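Side-chain contact in cobalamin biosynthesis protein CobN (Mycobacterium tuberculosis, PDB 7C6O), which is the large catalytic subunit of cobaltochelatase, the ATP-dependent enzyme that inserts cobalt into the corrin ring during cobalamin synthesis: residues T205-A210 / P325-E330. Sequence-based numbering, arbitrary orientation.
Sequences TGYVEA and PFSFKE
Tyr-207, in the first turn of helix 206-217, packs against Phe-326 and Ser-327 of strand 321-331. All three residues are buried. The Phe-326 ring reaches the helix with one edge. Its CE2 lies 3.5 Å from the backbone O of Tyr-207, which sits near the plane of the ring. This is a contact of a carbonyl oxygen with an aromatic C-H edge. The same CE2 is 4.0 Å from CD1 of Tyr-207. CE2 of Phe-326 comes to the edge of the tyrosine ring, near its plane, and the two side chains are set at a slant to each other. No ring stack forms. Tyr-207 has CG between its backbone N and carbonyl carbon (chi1 71°), which lays the ring across the side of the helix, against Val-208. CG2 of Val-208 lies over the centre of one ring face, 3.6 Å above the plane. Ser-327 meets the root of the tyrosine, with CB 3.8 Å from CB of Tyr-207. OG of Ser-327 is 3.8 Å from CD1 of Tyr-207. This hydroxyl is buried and has no hydrogen-bonding partner in the model. No hydrogen bond joins the two segments, so the contact rests on packing. On the strand side, Phe-326 and Ser-327 also touch Cys-288 of the parallel neighbour 283-289. Tyr-207 also packs on Tyr-195 of strand 190-196. The contact is helix-on-sheet packing in an alpha/beta domain with a mostly parallel central sheet.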
loop_
_atom_site.group_PDB
_atom_site.type_symbol
_atom_site.label_atom_id
_atom_site.label_comp_id
_atom_site.label_asym_id
_atom_site.label_seq_id
_atom_site.Cartn_x
_atom_site.Cartn_y
_atom_site.Cartn_z
ATOM N N THR A 205 27.269 13.246 -16.177
ATOM C CA THR A 205 27.454 12.922 -14.769
ATOM C C THR A 205 27.174 14.104 -13.852
ATOM O O THR A 205 27.434 14.016 -12.647
ATOM C CB THR A 205 28.870 12.390 -14.524
ATOM O OG1 THR A 205 29.834 13.338 -15.000
ATOM C CG2 THR A 205 29.068 11.061 -15.240
ATOM N N GLY A 206 26.636 15.202 -14.390
ATOM C CA GLY A 206 26.361 16.365 -13.563
ATOM C C GLY A 206 25.387 16.078 -12.436
ATOM O O GLY A 206 25.522 16.621 -11.336
ATOM N N TYR A 207 24.390 15.224 -12.688
ATOM C CA TYR A 207 23.447 14.885 -11.624
ATOM C C TYR A 207 24.128 14.109 -10.505
ATOM O O TYR A 207 23.744 14.244 -9.336
ATOM C CB TYR A 207 22.251 14.106 -12.187
ATOM C CG TYR A 207 22.522 12.678 -12.631
ATOM C CD1 TYR A 207 21.981 11.601 -11.935
ATOM C CD2 TYR A 207 23.297 12.407 -13.753
ATOM C CE1 TYR A 207 22.214 10.292 -12.341
ATOM C CE2 TYR A 207 23.534 11.102 -14.163
ATOM C CZ TYR A 207 22.991 10.050 -13.452
ATOM O OH TYR A 207 23.228 8.757 -13.861
ATOM N N VAL A 208 25.149 13.316 -10.836
ATOM C CA VAL A 208 25.899 12.590 -9.816
ATOM C C VAL A 208 26.791 13.542 -9.032
ATOM O O VAL A 208 26.908 13.437 -7.805
ATOM C CB VAL A 208 26.712 11.454 -10.467
ATOM C CG1 VAL A 208 27.589 10.757 -9.435
ATOM C CG2 VAL A 208 25.782 10.457 -11.144
ATOM N N GLU A 209 27.439 14.483 -9.726
ATOM C CA GLU A 209 28.278 15.468 -9.051
ATOM C C GLU A 209 27.478 16.271 -8.034
ATOM O O GLU A 209 27.954 16.535 -6.921
ATOM C CB GLU A 209 28.919 16.401 -10.081
ATOM C CG GLU A 209 29.687 17.563 -9.473
ATOM C CD GLU A 209 30.933 17.112 -8.739
ATOM O OE1 GLU A 209 31.463 16.034 -9.083
ATOM O OE2 GLU A 209 31.377 17.831 -7.817
ATOM N N ALA A 210 26.255 16.662 -8.397
ATOM C CA ALA A 210 25.435 17.454 -7.487
ATOM C C ALA A 210 25.100 16.673 -6.225
ATOM O O ALA A 210 25.136 17.223 -5.119
ATOM C CB ALA A 210 24.161 17.910 -8.193
ATOM N N PRO A 325 12.875 12.567 -5.609
ATOM C CA PRO A 325 13.600 12.801 -6.870
ATOM C C PRO A 325 14.621 13.919 -6.720
ATOM O O PRO A 325 14.282 15.031 -6.311
ATOM C CB PRO A 325 12.493 13.197 -7.857
ATOM C CG PRO A 325 11.187 12.984 -7.128
ATOM C CD PRO A 325 11.509 13.106 -5.677
ATOM N N PHE A 326 15.880 13.625 -7.051
ATOM C CA PHE A 326 16.922 14.642 -7.017
ATOM C C PHE A 326 17.403 15.065 -8.399
ATOM O O PHE A 326 18.214 15.992 -8.494
ATOM C CB PHE A 326 18.122 14.165 -6.185
ATOM C CG PHE A 326 18.969 13.125 -6.866
ATOM C CD1 PHE A 326 18.623 11.786 -6.811
ATOM C CD2 PHE A 326 20.126 13.487 -7.541
ATOM C CE1 PHE A 326 19.404 10.827 -7.427
ATOM C CE2 PHE A 326 20.912 12.532 -8.161
ATOM C CZ PHE A 326 20.552 11.201 -8.105
ATOM N N SER A 327 16.937 14.417 -9.467
ATOM C CA SER A 327 17.277 14.840 -10.819
ATOM C C SER A 327 16.108 14.525 -11.738
ATOM O O SER A 327 15.257 13.685 -11.429
ATOM C CB SER A 327 18.562 14.172 -11.328
ATOM O OG SER A 327 18.356 12.803 -11.611
ATOM N N PHE A 328 16.068 15.220 -12.874
ATOM C CA PHE A 328 14.927 15.173 -13.776
ATOM C C PHE A 328 15.411 15.177 -15.217
ATOM O O PHE A 328 16.369 15.875 -15.561
ATOM C CB PHE A 328 13.979 16.357 -13.528
ATOM C CG PHE A 328 13.481 16.438 -12.109
ATOM C CD1 PHE A 328 12.273 15.861 -11.750
ATOM C CD2 PHE A 328 14.232 17.071 -11.132
ATOM C CE1 PHE A 328 11.821 15.923 -10.443
ATOM C CE2 PHE A 328 13.789 17.131 -9.823
ATOM C CZ PHE A 328 12.581 16.559 -9.480
ATOM N N LYS A 329 14.733 14.394 -16.050
ATOM C CA LYS A 329 15.117 14.214 -17.444
ATOM C C LYS A 329 14.731 15.448 -18.248
ATOM O O LYS A 329 13.562 15.850 -18.258
ATOM C CB LYS A 329 14.447 12.957 -17.997
ATOM C CG LYS A 329 14.552 12.752 -19.498
ATOM C CD LYS A 329 14.112 11.335 -19.857
ATOM C CE LYS A 329 13.998 11.128 -21.357
ATOM N NZ LYS A 329 12.863 11.891 -21.946
ATOM N N GLU A 330 15.709 16.054 -18.913
ATOM C CA GLU A 330 15.482 17.209 -19.768
ATOM C C GLU A 330 16.019 16.912 -21.162
ATOM O O GLU A 330 17.041 16.234 -21.312
ATOM C CB GLU A 330 16.144 18.463 -19.188
ATOM C CG GLU A 330 15.777 18.742 -17.728
ATOM C CD GLU A 330 14.308 19.097 -17.533
ATOM O OE1 GLU A 330 13.659 19.534 -18.506
ATOM O OE2 GLU A 330 13.803 18.944 -16.397
#